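Local coordinates for protein Cbs-cp12 (Microcystis aeruginosa PCC 7806, PDB 5NPL) that is of unknown function but joins a pair of CBS domains to a CP12 domain and probably plays a regulatory role, perhaps by sensing adenine nucleotides, at residues V15-G20 against G38-P43; N86-V91 against V108-T113; E147-I152 against A164-V169. All coordinates share one frame; numbering follows the deposited sequence.

Contact 1 of 3, residues V15-G20 against G38-P43; sequences VVTIRG and GLIVEP
Thr-17 and Ile-40 form the first of two parallel beta bridges, followed by Ile-18 and Val-41, where the short strand 17-18 runs alongside strand 38-41 in the beta-alpha-beta unit of a CBS domain. Three backbone bonds hold the pair: Ile-40 N to Val-16 O (3.3 Å), Ile-18 N to Ile-40 O (2.9 Å) and Glu-42 N to Ile-18 O (3.1 Å). Side chains sort onto the two faces. On the Ile-18 face, CG2 of Ile-18 lies 3.7 Å from CD1 of Leu-39, while the other methyl of Leu-39, CD2, reaches Val-16. On the Thr-17 face, CG2 of Val-15 meets CG1 of Ile-40 at 3.5 Å; chi1 of Val-15 (63°) puts its CG1 between the backbone N and the carbonyl carbon, leaving CG2, anti to N, to face Ile-40. Past the bridges Glu-42 CB points toward the partner segment. Its CG lies 3.4 Å from Thr-17 OG1, the two side chains crossing at nearly a right angle, and its OE2 forms a rather long salt bridge of 3.6 Å with Arg-19 NH1. The carboxylate comes to the guanidinium edge with the two planes 79° apart, and a bound ytterbium(III) ion also lies about 3 Å from the Glu-42 side chain. Cut back to alanine, Glu-42 would lose its carboxylate, which is likely to leave Arg-19 NH1 without this counter-charge and the ytterbium ion without a negative neighbour. Around the contact, helix 24-34 packs on Leu-39 through Ala-27, Leu-30 and Met-31, Leu-114 of strand 113-119 touches Val-15, Thr-17 and Ile-40, and strand 51-54 continues the sheet beyond strand 38-41.

Contact 2 of 3, residues N86-V91 against V108-T113; sequences NPELGV and VIQGKT
Pro-87 sets its ring against Val-108 and Gln-110 at the end of strand 105-110, joining a type I turn, Asn-86 to Leu-89, to a tight beta hairpin whose type II' turn spans Gln-110 to Thr-113. Both pieces belong to the second CBS domain. The packed part is the proline. CA of Pro-87 lies 3.6 Å from CG1 of Val-108, a methyl brought round by its position anti to the backbone N (chi1 -179°), and CB of the ring rests on the same methyl. CD of Pro-87 lies against the carbonyl oxygen of Ile-109, 3.3 Å from it. Farther round the ring, CG meets CB of Gln-110 at 3.6 Å, and the extended glutamine crosses the ring at about a right angle, with CB and CD both near CG of the proline. Leu-115 of strand 113-119 and Gln-8 of helix 7-10 also touch Pro-87, which is buried. The outer side is looser. Asn-86 and Gln-110 are exposed, and Glu-88 OE2 stays 4.4 Å from Gln-110 NE2, too far for a bond. At the hairpin turn, Lys-112 NZ forms salt bridges with Glu-46 of its own chain and with Glu-88 of the second subunit. The loop 86-91 leads into helix 91-101, with Gly-90 at the N-cap position. An Asx turn accompanies the type I turn: OD1 of Asn-86 accepts the backbone N-H of Glu-88, its N 2.8 Å away, on a lone pair in the carbonyl plane.

Contact 3 of 3, residues E147-I152 against A164-V169; sequences EDARAI and AAAWDV. With DO3 (10-((2R)-2-hydroxypropyl)-1,4,7,10-tetraazacyclododecane 1,4,7-triacetic acid), chain E; DO3 (10-((2R)-2-hydroxypropyl)-1,4,7,10-tetraazacyclododecane 1,4,7-triacetic acid), chain G.
With CG of Trp-167 anti to the carbonyl carbon (chi1 -75°), the indole lies flat over the methyl of Ala-149 on the neighbouring helix. The result is a CH-pi contact: CB of Ala-149 lies 3.6 Å from the centroid of the five-membered ring, 15° off its normal. C7 of one DO3 macrocycle lies over the opposite face, offset toward the rim, which places the ring between a helix and a bound ligand. Arg-150 comes to the ring from its edge. Bent at chi2 and chi3, its chain carries NH1 to 4.0 Å from CH2 of Trp-167, an edge approach rather than a stack. Arg-150 also lies between the two macrocycles: its CG is 3.9 Å from C17 of the DO3 on Trp-167, and its NH2 is 3.3 Å from C15 of the second DO3. Beside the indole, small residues meet. CB of Ala-166 lies 3.7 Å from CA of Ala-149 and 3.8 Å from CD1 of Ile-152. The axes of the two short segments approach to 8.5 Å, running antiparallel at 170°, consistent with alanines at the nearest point. This pairing is the helical hairpin of the CP12 domain, and a disulfide between Cys-153 and Cys-163 ties its two arms near the turn. Cys-153 and Arg-146 of helix 138-156 also touch Trp-167. The same helix forms salt bridges through Glu-147 with Arg-19 and through Asp-148 with Arg-73, both of the second subunit, which joins it to a CBS domain there.

The three contacts follow one another along the chain, one in each CBS domain and one in the CP12 domain. Contacts 1 and 2 are neighbours, with centres about 17 Å and nearest atoms about 6 Å apart, and strand 113-119 touches both, through Leu-114 and Leu-115. Contact 3 stands well away, its centre about 53 Å from that of contact 1 and about 38 Å from that of contact 2. In the assembly they come together: Glu-147 of contact 3 in one subunit pairs with Arg-19 of contact 1 in the second subunit. The bound groups are also divided, ytterbium at Glu-42 and two DO3 macrocycles at contact 3.

Contact 1 of 3, residues V15-G20 against G38-P43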
loop_
_atom_site.group_PDB
_atom_site.type_symbol
_atom_site.label_atom_id
_atom_site.label_comp_id
_atom_site.label_asym_id
_atom_site.label_seq_id
_atom_site.Cartn_x
_atom_site.Cartn_y
_atom_site.Cartn_z
ATOM N N VAL A 15 23.713 -13.383 16.545
ATOM C CA VAL A 15 23.472 -12.224 15.727
ATOM C C VAL A 15 24.809 -11.666 15.290
ATOM O O VAL A 15 25.671 -11.406 16.111
ATOM C CB VAL A 15 22.596 -11.179 16.465
ATOM C CG1 VAL A 15 23.284 -10.614 17.728
ATOM C CG2 VAL A 15 22.165 -10.075 15.483
ATOM N N VAL A 16 24.974 -11.515 13.986
ATOM C CA VAL A 16 26.188 -10.970 13.407
ATOM C C VAL A 16 25.865 -9.599 12.858
ATOM O O VAL A 16 24.721 -9.339 12.439
ATOM C CB VAL A 16 26.704 -11.861 12.261
ATOM C CG1 VAL A 16 28.095 -11.455 11.817
ATOM C CG2 VAL A 16 26.704 -13.318 12.693
ATOM N N THR A 17 26.884 -8.734 12.866
ATOM C CA THR A 17 26.799 -7.382 12.316
ATOM C C THR A 17 27.727 -7.196 11.113
ATOM O O THR A 17 28.668 -7.950 10.901
ATOM C CB THR A 17 27.136 -6.299 13.359
ATOM O OG1 THR A 17 28.545 -6.313 13.638
ATOM C CG2 THR A 17 26.344 -6.509 14.663
ATOM N N ILE A 18 27.443 -6.159 10.336
ATOM C CA ILE A 18 28.273 -5.755 9.207
ATOM C C ILE A 18 28.316 -4.234 9.133
ATOM O O ILE A 18 27.394 -3.575 9.562
ATOM C CB ILE A 18 27.715 -6.336 7.902
ATOM C CG1 ILE A 18 28.699 -6.095 6.734
ATOM C CG2 ILE A 18 26.290 -5.817 7.602
ATOM C CD1 ILE A 18 28.730 -7.235 5.729
ATOM N N ARG A 19 29.385 -3.672 8.598
ATOM C CA ARG A 19 29.436 -2.237 8.328
ATOM C C ARG A 19 28.527 -1.839 7.154
ATOM O O ARG A 19 28.325 -2.608 6.204
ATOM C CB ARG A 19 30.852 -1.811 8.039
ATOM C CG ARG A 19 31.776 -2.101 9.223
ATOM C CD ARG A 19 33.051 -1.249 9.281
ATOM N NE ARG A 19 32.831 0.165 9.610
ATOM C CZ ARG A 19 32.352 0.649 10.773
ATOM N NH1 ARG A 19 31.930 -0.154 11.764
ATOM N NH2 ARG A 19 32.220 1.966 10.916
ATOM N N GLY A 20 27.981 -0.632 7.242
ATOM C CA GLY A 20 27.195 -0.088 6.158
ATOM C C GLY A 20 27.982 0.131 4.893
ATOM O O GLY A 20 27.402 0.161 3.811
ATOM N N GLY A 38 19.246 -12.224 8.043
ATOM C CA GLY A 38 19.341 -10.810 8.397
ATOM C C GLY A 38 20.663 -10.465 9.050
ATOM O O GLY A 38 21.131 -11.199 9.912
ATOM N N LEU A 39 21.253 -9.340 8.644
ATOM C CA LEU A 39 22.414 -8.770 9.326
ATOM C C LEU A 39 22.043 -7.467 9.973
ATOM O O LEU A 39 21.368 -6.645 9.392
ATOM C CB LEU A 39 23.525 -8.498 8.340
ATOM C CG LEU A 39 24.223 -9.660 7.708
ATOM C CD1 LEU A 39 25.170 -9.203 6.579
ATOM C CD2 LEU A 39 24.943 -10.467 8.789
ATOM N N ILE A 40 22.558 -7.263 11.168
ATOM C CA ILE A 40 22.453 -5.973 11.865
ATOM C C ILE A 40 23.597 -5.067 11.370
ATOM O O ILE A 40 24.736 -5.517 11.220
ATOM C CB ILE A 40 22.502 -6.174 13.380
ATOM C CG1 ILE A 40 21.376 -7.118 13.849
ATOM C CG2 ILE A 40 22.448 -4.861 14.098
ATOM C CD1 ILE A 40 19.983 -6.692 13.434
ATOM N N VAL A 41 23.293 -3.797 11.108
ATOM C CA VAL A 41 24.312 -2.861 10.695
ATOM C C VAL A 41 24.859 -2.209 11.966
ATOM O O VAL A 41 24.076 -1.647 12.750
ATOM C CB VAL A 41 23.766 -1.809 9.712
ATOM C CG1 VAL A 41 24.907 -0.879 9.243
ATOM C CG2 VAL A 41 23.084 -2.473 8.509
ATOM N N GLU A 42 26.189 -2.328 12.159
ATOM C CA GLU A 42 26.941 -1.753 13.292
ATOM C C GLU A 42 26.695 -0.273 13.409
ATOM O O GLU A 42 26.876 0.414 12.432
ATOM C CB GLU A 42 28.478 -1.903 13.096
ATOM C CG GLU A 42 29.203 -2.952 13.912
ATOM C CD GLU A 42 30.664 -3.152 13.446
ATOM O OE1 GLU A 42 30.896 -3.787 12.372
ATOM O OE2 GLU A 42 31.606 -2.747 14.185
ATOM N N PRO A 43 26.314 0.224 14.593
ATOM C CA PRO A 43 26.397 1.670 14.789
ATOM C C PRO A 43 27.837 2.156 14.779
ATOM O O PRO A 43 28.676 1.515 15.361
ATOM C CB PRO A 43 25.754 1.895 16.167
ATOM C CG PRO A 43 24.839 0.717 16.353
ATOM C CD PRO A 43 25.558 -0.425 15.670
#

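Contact 2 of 3, residues N86-V91 against V108-T113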
loop_
_atom_site.group_PDB
_atom_site.type_symbol
_atom_site.label_atom_id
_atom_site.label_comp_id
_atom_site.label_asym_id
_atom_site.label_seq_id
_atom_site.Cartn_x
_atom_site.Cartn_y
_atom_site.Cartn_z
ATOM N N ASN A 86 12.142 -4.357 22.308
ATOM C CA ASN A 86 12.555 -4.438 23.706
ATOM C C ASN A 86 12.692 -5.922 24.124
ATOM O O ASN A 86 11.870 -6.749 23.739
ATOM C CB ASN A 86 11.488 -3.751 24.561
ATOM C CG ASN A 86 11.951 -3.506 25.978
ATOM O OD1 ASN A 86 11.963 -4.416 26.850
ATOM N ND2 ASN A 86 12.348 -2.253 26.240
ATOM N N PRO A 87 13.720 -6.280 24.905
ATOM C CA PRO A 87 13.753 -7.693 25.349
ATOM C C PRO A 87 12.588 -8.148 26.260
ATOM O O PRO A 87 12.234 -9.319 26.242
ATOM C CB PRO A 87 15.102 -7.800 26.080
ATOM C CG PRO A 87 15.458 -6.405 26.456
ATOM C CD PRO A 87 14.906 -5.539 25.341
ATOM N N GLU A 88 11.997 -7.235 27.020
ATOM C CA GLU A 88 10.911 -7.558 27.932
ATOM C C GLU A 88 9.550 -7.659 27.187
ATOM O O GLU A 88 8.590 -8.182 27.755
ATOM C CB GLU A 88 10.801 -6.519 29.053
ATOM C CG GLU A 88 12.104 -6.066 29.702
ATOM C CD GLU A 88 12.073 -6.104 31.269
ATOM O OE1 GLU A 88 10.976 -5.995 31.894
ATOM O OE2 GLU A 88 13.157 -6.251 31.891
ATOM N N LEU A 89 9.463 -7.191 25.940
ATOM C CA LEU A 89 8.190 -7.177 25.204
ATOM C C LEU A 89 7.595 -8.560 25.007
ATOM O O LEU A 89 8.272 -9.454 24.526
ATOM C CB LEU A 89 8.374 -6.482 23.830
ATOM C CG LEU A 89 7.162 -6.174 22.974
ATOM C CD1 LEU A 89 6.283 -5.177 23.691
ATOM C CD2 LEU A 89 7.571 -5.651 21.598
ATOM N N GLY A 90 6.329 -8.733 25.378
ATOM C CA GLY A 90 5.620 -10.028 25.237
ATOM C C GLY A 90 5.483 -10.423 23.778
ATOM O O GLY A 90 5.376 -9.550 22.899
ATOM N N VAL A 91 5.514 -11.717 23.490
ATOM C CA VAL A 91 5.626 -12.142 22.090
ATOM C C VAL A 91 4.407 -11.773 21.264
ATOM O O VAL A 91 4.511 -11.541 20.079
ATOM C CB VAL A 91 5.954 -13.644 21.899
ATOM C CG1 VAL A 91 7.294 -13.970 22.561
ATOM C CG2 VAL A 91 4.805 -14.532 22.413
ATOM N N VAL A 108 16.688 -7.165 18.775
ATOM C CA VAL A 108 16.308 -6.970 20.153
ATOM C C VAL A 108 17.423 -6.098 20.783
ATOM O O VAL A 108 18.579 -6.521 20.814
ATOM C CB VAL A 108 16.126 -8.319 20.902
ATOM C CG1 VAL A 108 15.709 -8.100 22.347
ATOM C CG2 VAL A 108 15.087 -9.175 20.218
ATOM N N ILE A 109 17.036 -4.909 21.252
ATOM C CA ILE A 109 17.932 -3.869 21.772
ATOM C C ILE A 109 17.449 -3.462 23.184
ATOM O O ILE A 109 16.250 -3.273 23.394
ATOM C CB ILE A 109 17.917 -2.599 20.871
ATOM C CG1 ILE A 109 18.230 -2.938 19.408
ATOM C CG2 ILE A 109 18.879 -1.533 21.355
ATOM C CD1 ILE A 109 19.529 -3.623 19.158
ATOM N N GLN A 110 18.363 -3.367 24.149
ATOM C CA GLN A 110 18.065 -2.849 25.473
ATOM C C GLN A 110 19.120 -1.805 25.753
ATOM O O GLN A 110 20.350 -2.103 25.790
ATOM C CB GLN A 110 18.127 -3.948 26.528
ATOM C CG GLN A 110 17.769 -3.500 27.950
ATOM C CD GLN A 110 17.654 -4.667 28.934
ATOM O OE1 GLN A 110 18.506 -5.579 28.991
ATOM N NE2 GLN A 110 16.594 -4.644 29.723
ATOM N N GLY A 111 18.657 -0.563 25.955
ATOM C CA GLY A 111 19.553 0.591 25.928
ATOM C C GLY A 111 20.052 0.759 24.491
ATOM O O GLY A 111 19.244 1.006 23.545
ATOM N N LYS A 112 21.380 0.630 24.322
ATOM C CA LYS A 112 21.971 0.613 22.980
ATOM C C LYS A 112 22.703 -0.698 22.681
ATOM O O LYS A 112 23.416 -0.802 21.725
ATOM C CB LYS A 112 22.869 1.850 22.797
ATOM C CG LYS A 112 22.117 3.184 22.861
ATOM C CD LYS A 112 22.965 4.260 23.522
ATOM C CE LYS A 112 22.318 5.628 23.491
ATOM N NZ LYS A 112 23.337 6.677 23.855
ATOM N N THR A 113 22.480 -1.695 23.526
ATOM C CA THR A 113 23.144 -2.987 23.441
ATOM C C THR A 113 22.276 -3.946 22.648
ATOM O O THR A 113 21.093 -4.079 22.944
ATOM C CB THR A 113 23.349 -3.576 24.829
ATOM O OG1 THR A 113 23.903 -2.555 25.652
ATOM C CG2 THR A 113 24.285 -4.772 24.796
#

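Contact 3 of 3, residues E147-I152 against A164-V169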
loop_
_atom_site.group_PDB
_atom_site.type_symbol
_atom_site.label_atom_id
_atom_site.label_comp_id
_atom_site.label_asym_id
_atom_site.label_seq_id
_atom_site.Cartn_x
_atom_site.Cartn_y
_atom_site.Cartn_z
ATOM N N GLU A 147 -17.267 -0.022 32.634
ATOM C CA GLU A 147 -17.724 1.374 32.524
ATOM C C GLU A 147 -19.109 1.442 31.837
ATOM O O GLU A 147 -20.022 2.121 32.315
ATOM C CB GLU A 147 -16.691 2.266 31.795
ATOM C CG GLU A 147 -15.450 2.592 32.637
ATOM C CD GLU A 147 -14.349 3.377 31.883
ATOM O OE1 GLU A 147 -14.694 4.199 30.997
ATOM O OE2 GLU A 147 -13.128 3.216 32.177
ATOM N N ASP A 148 -19.239 0.739 30.716
ATOM C CA ASP A 148 -20.512 0.553 30.037
ATOM C C ASP A 148 -21.570 -0.002 30.988
ATOM O O ASP A 148 -22.650 0.556 31.080
ATOM C CB ASP A 148 -20.369 -0.403 28.834
ATOM C CG ASP A 148 -19.650 0.217 27.639
ATOM O OD1 ASP A 148 -19.575 1.455 27.576
ATOM O OD2 ASP A 148 -19.177 -0.531 26.739
ATOM N N ALA A 149 -21.242 -1.093 31.693
ATOM C CA ALA A 149 -22.164 -1.751 32.653
ATOM C C ALA A 149 -22.640 -0.832 33.788
ATOM O O ALA A 149 -23.832 -0.785 34.094
ATOM C CB ALA A 149 -21.528 -2.999 33.217
ATOM N N ARG A 150 -21.703 -0.093 34.373
ATOM C CA ARG A 150 -21.971 0.892 35.414
ATOM C C ARG A 150 -22.920 1.990 34.924
ATOM O O ARG A 150 -23.799 2.443 35.663
ATOM C CB ARG A 150 -20.650 1.525 35.943
ATOM C CG ARG A 150 -20.395 1.414 37.463
ATOM C CD ARG A 150 -19.217 0.521 37.904
ATOM N NE ARG A 150 -17.974 0.945 37.270
ATOM C CZ ARG A 150 -16.818 0.268 37.277
ATOM N NH1 ARG A 150 -16.678 -0.896 37.907
ATOM N NH2 ARG A 150 -15.762 0.771 36.634
ATOM N N ALA A 151 -22.743 2.411 33.678
ATOM C CA ALA A 151 -23.582 3.445 33.065
ATOM C C ALA A 151 -24.998 2.931 32.770
ATOM O O ALA A 151 -25.971 3.628 33.025
ATOM C CB ALA A 151 -22.926 3.997 31.815
ATOM N N ILE A 152 -25.110 1.724 32.234
ATOM C CA ILE A 152 -26.411 1.176 31.889
ATOM C C ILE A 152 -27.228 0.947 33.158
ATOM O O ILE A 152 -28.429 1.245 33.157
ATOM C CB ILE A 152 -26.289 -0.134 31.072
ATOM C CG1 ILE A 152 -25.740 0.179 29.689
ATOM C CG2 ILE A 152 -27.647 -0.862 30.971
ATOM C CD1 ILE A 152 -25.105 -0.988 28.988
ATOM N N ALA A 164 -28.230 -6.357 34.231
ATOM C CA ALA A 164 -27.705 -7.721 34.406
ATOM C C ALA A 164 -27.013 -8.279 33.153
ATOM O O ALA A 164 -26.009 -8.992 33.256
ATOM C CB ALA A 164 -28.799 -8.657 34.857
ATOM N N ALA A 165 -27.549 -7.955 31.976
ATOM C CA ALA A 165 -26.905 -8.322 30.708
ATOM C C ALA A 165 -25.521 -7.684 30.570
ATOM O O ALA A 165 -24.582 -8.371 30.205
ATOM C CB ALA A 165 -27.767 -7.929 29.524
ATOM N N ALA A 166 -25.398 -6.383 30.854
ATOM C CA ALA A 166 -24.133 -5.687 30.680
ATOM C C ALA A 166 -23.040 -6.259 31.605
ATOM O O ALA A 166 -21.872 -6.445 31.167
ATOM C CB ALA A 166 -24.294 -4.193 30.899
ATOM N N TRP A 167 -23.403 -6.567 32.851
ATOM C CA TRP A 167 -22.466 -7.250 33.747
ATOM C C TRP A 167 -22.109 -8.674 33.310
ATOM O O TRP A 167 -20.986 -9.086 33.499
ATOM C CB TRP A 167 -22.936 -7.204 35.204
ATOM C CG TRP A 167 -22.707 -5.853 35.757
ATOM C CD1 TRP A 167 -23.645 -4.866 35.968
ATOM C CD2 TRP A 167 -21.445 -5.282 36.099
ATOM N NE1 TRP A 167 -23.040 -3.753 36.455
ATOM C CE2 TRP A 167 -21.680 -3.963 36.509
ATOM C CE3 TRP A 167 -20.129 -5.758 36.081
ATOM C CZ2 TRP A 167 -20.644 -3.120 36.940
ATOM C CZ3 TRP A 167 -19.104 -4.905 36.494
ATOM C CH2 TRP A 167 -19.379 -3.603 36.916
ATOM N N ASP A 168 -23.058 -9.400 32.714
ATOM C CA ASP A 168 -22.773 -10.739 32.134
ATOM C C ASP A 168 -21.673 -10.683 31.038
ATOM O O ASP A 168 -20.875 -11.589 30.908
ATOM C CB ASP A 168 -24.050 -11.437 31.590
ATOM C CG ASP A 168 -23.871 -12.958 31.463
ATOM O OD1 ASP A 168 -24.025 -13.618 32.547
ATOM O OD2 ASP A 168 -23.561 -13.480 30.320
ATOM N N VAL A 169 -21.626 -9.586 30.284
ATOM C CA VAL A 169 -20.570 -9.355 29.294
ATOM C C VAL A 169 -19.222 -9.207 30.019
ATOM O O VAL A 169 -18.240 -9.817 29.611
ATOM C CB VAL A 169 -20.889 -8.138 28.408
ATOM C CG1 VAL A 169 -19.722 -7.780 27.488
ATOM C CG2 VAL A 169 -22.144 -8.412 27.608
HETATM N N1 DO3 E . -21.587 -6.122 40.777
HETATM N N2 DO3 E . -23.131 -5.768 44.301
HETATM N N3 DO3 E . -26.120 -3.819 43.116
HETATM N N4 DO3 E . -24.121 -3.816 40.264
HETATM O O1 DO3 E . -20.992 -3.892 42.241
HETATM O O3 DO3 E . -21.318 -3.212 46.222
HETATM O O5 DO3 E . -24.480 -1.241 42.326
HETATM O O7 DO3 E . -22.131 -1.964 40.151
HETATM C C1 DO3 E . -21.729 -6.500 42.226
HETATM C C2 DO3 E . -23.040 -6.053 42.854
HETATM C C3 DO3 E . -24.484 -5.249 44.723
HETATM C C4 DO3 E . -25.654 -5.128 43.702
HETATM C C5 DO3 E . -26.337 -3.752 41.622
HETATM C C6 DO3 E . -25.416 -4.465 40.618
HETATM C C7 DO3 E . -23.322 -4.715 39.409
HETATM C C8 DO3 E . -22.819 -6.041 39.937
HETATM C C9 DO3 E . -20.116 -4.177 41.403
HETATM C C10 DO3 E . -20.370 -5.325 40.449
HETATM C C11 DO3 E . -21.920 -3.644 45.203
HETATM C C12 DO3 E . -21.928 -5.157 44.983
HETATM C C13 DO3 E . -25.525 -1.303 43.011
HETATM C C14 DO3 E . -25.721 -2.557 43.828
HETATM C C15 DO3 E . -23.159 -1.701 39.186
HETATM C C16 DO3 E . -24.377 -2.605 39.436
HETATM C C17 DO3 E . -23.514 -0.215 39.195
HETATM O O2 DO3 E . -19.026 -3.565 41.340
HETATM O O4 DO3 E . -22.502 -2.879 44.390
HETATM O O6 DO3 E . -26.390 -0.393 43.078
HETATM N N1 DO3 G . -15.421 8.353 38.851
HETATM N N2 DO3 G . -11.692 9.377 38.162
HETATM N N3 DO3 G . -11.273 6.855 35.314
HETATM N N4 DO3 G . -14.586 5.871 36.768
HETATM O O1 DO3 G . -13.684 6.139 40.126
HETATM O O3 DO3 G . -9.303 8.068 40.399
HETATM O O5 DO3 G . -10.205 5.187 37.681
HETATM O O7 DO3 G . -15.507 4.489 39.046
HETATM C C1 DO3 G . -14.151 9.128 39.111
HETATM C C2 DO3 G . -13.161 9.178 37.953
HETATM C C3 DO3 G . -10.861 8.534 37.240
HETATM C C4 DO3 G . -11.355 8.281 35.796
HETATM C C5 DO3 G . -12.406 5.867 35.470
HETATM C C6 DO3 G . -13.877 6.325 35.534
HETATM C C7 DO3 G . -15.869 6.614 36.880
HETATM C C8 DO3 G . -15.841 8.052 37.434
HETATM C C9 DO3 G . -14.621 6.732 40.710
HETATM C C10 DO3 G . -15.764 7.317 39.885
HETATM C C11 DO3 G . -10.502 8.082 40.062
HETATM C C12 DO3 G . -11.117 9.387 39.553
HETATM C C13 DO3 G . -9.787 5.095 36.509
HETATM C C14 DO3 G . -9.909 6.268 35.544
HETATM C C15 DO3 G . -15.029 3.645 38.039
HETATM C C16 DO3 G . -14.867 4.396 36.701
HETATM C C17 DO3 G . -13.755 3.014 38.618
HETATM O O2 DO3 G . -14.662 6.870 41.955
HETATM O O4 DO3 G . -11.188 7.048 40.136
HETATM O O6 DO3 G . -9.247 4.056 36.086
#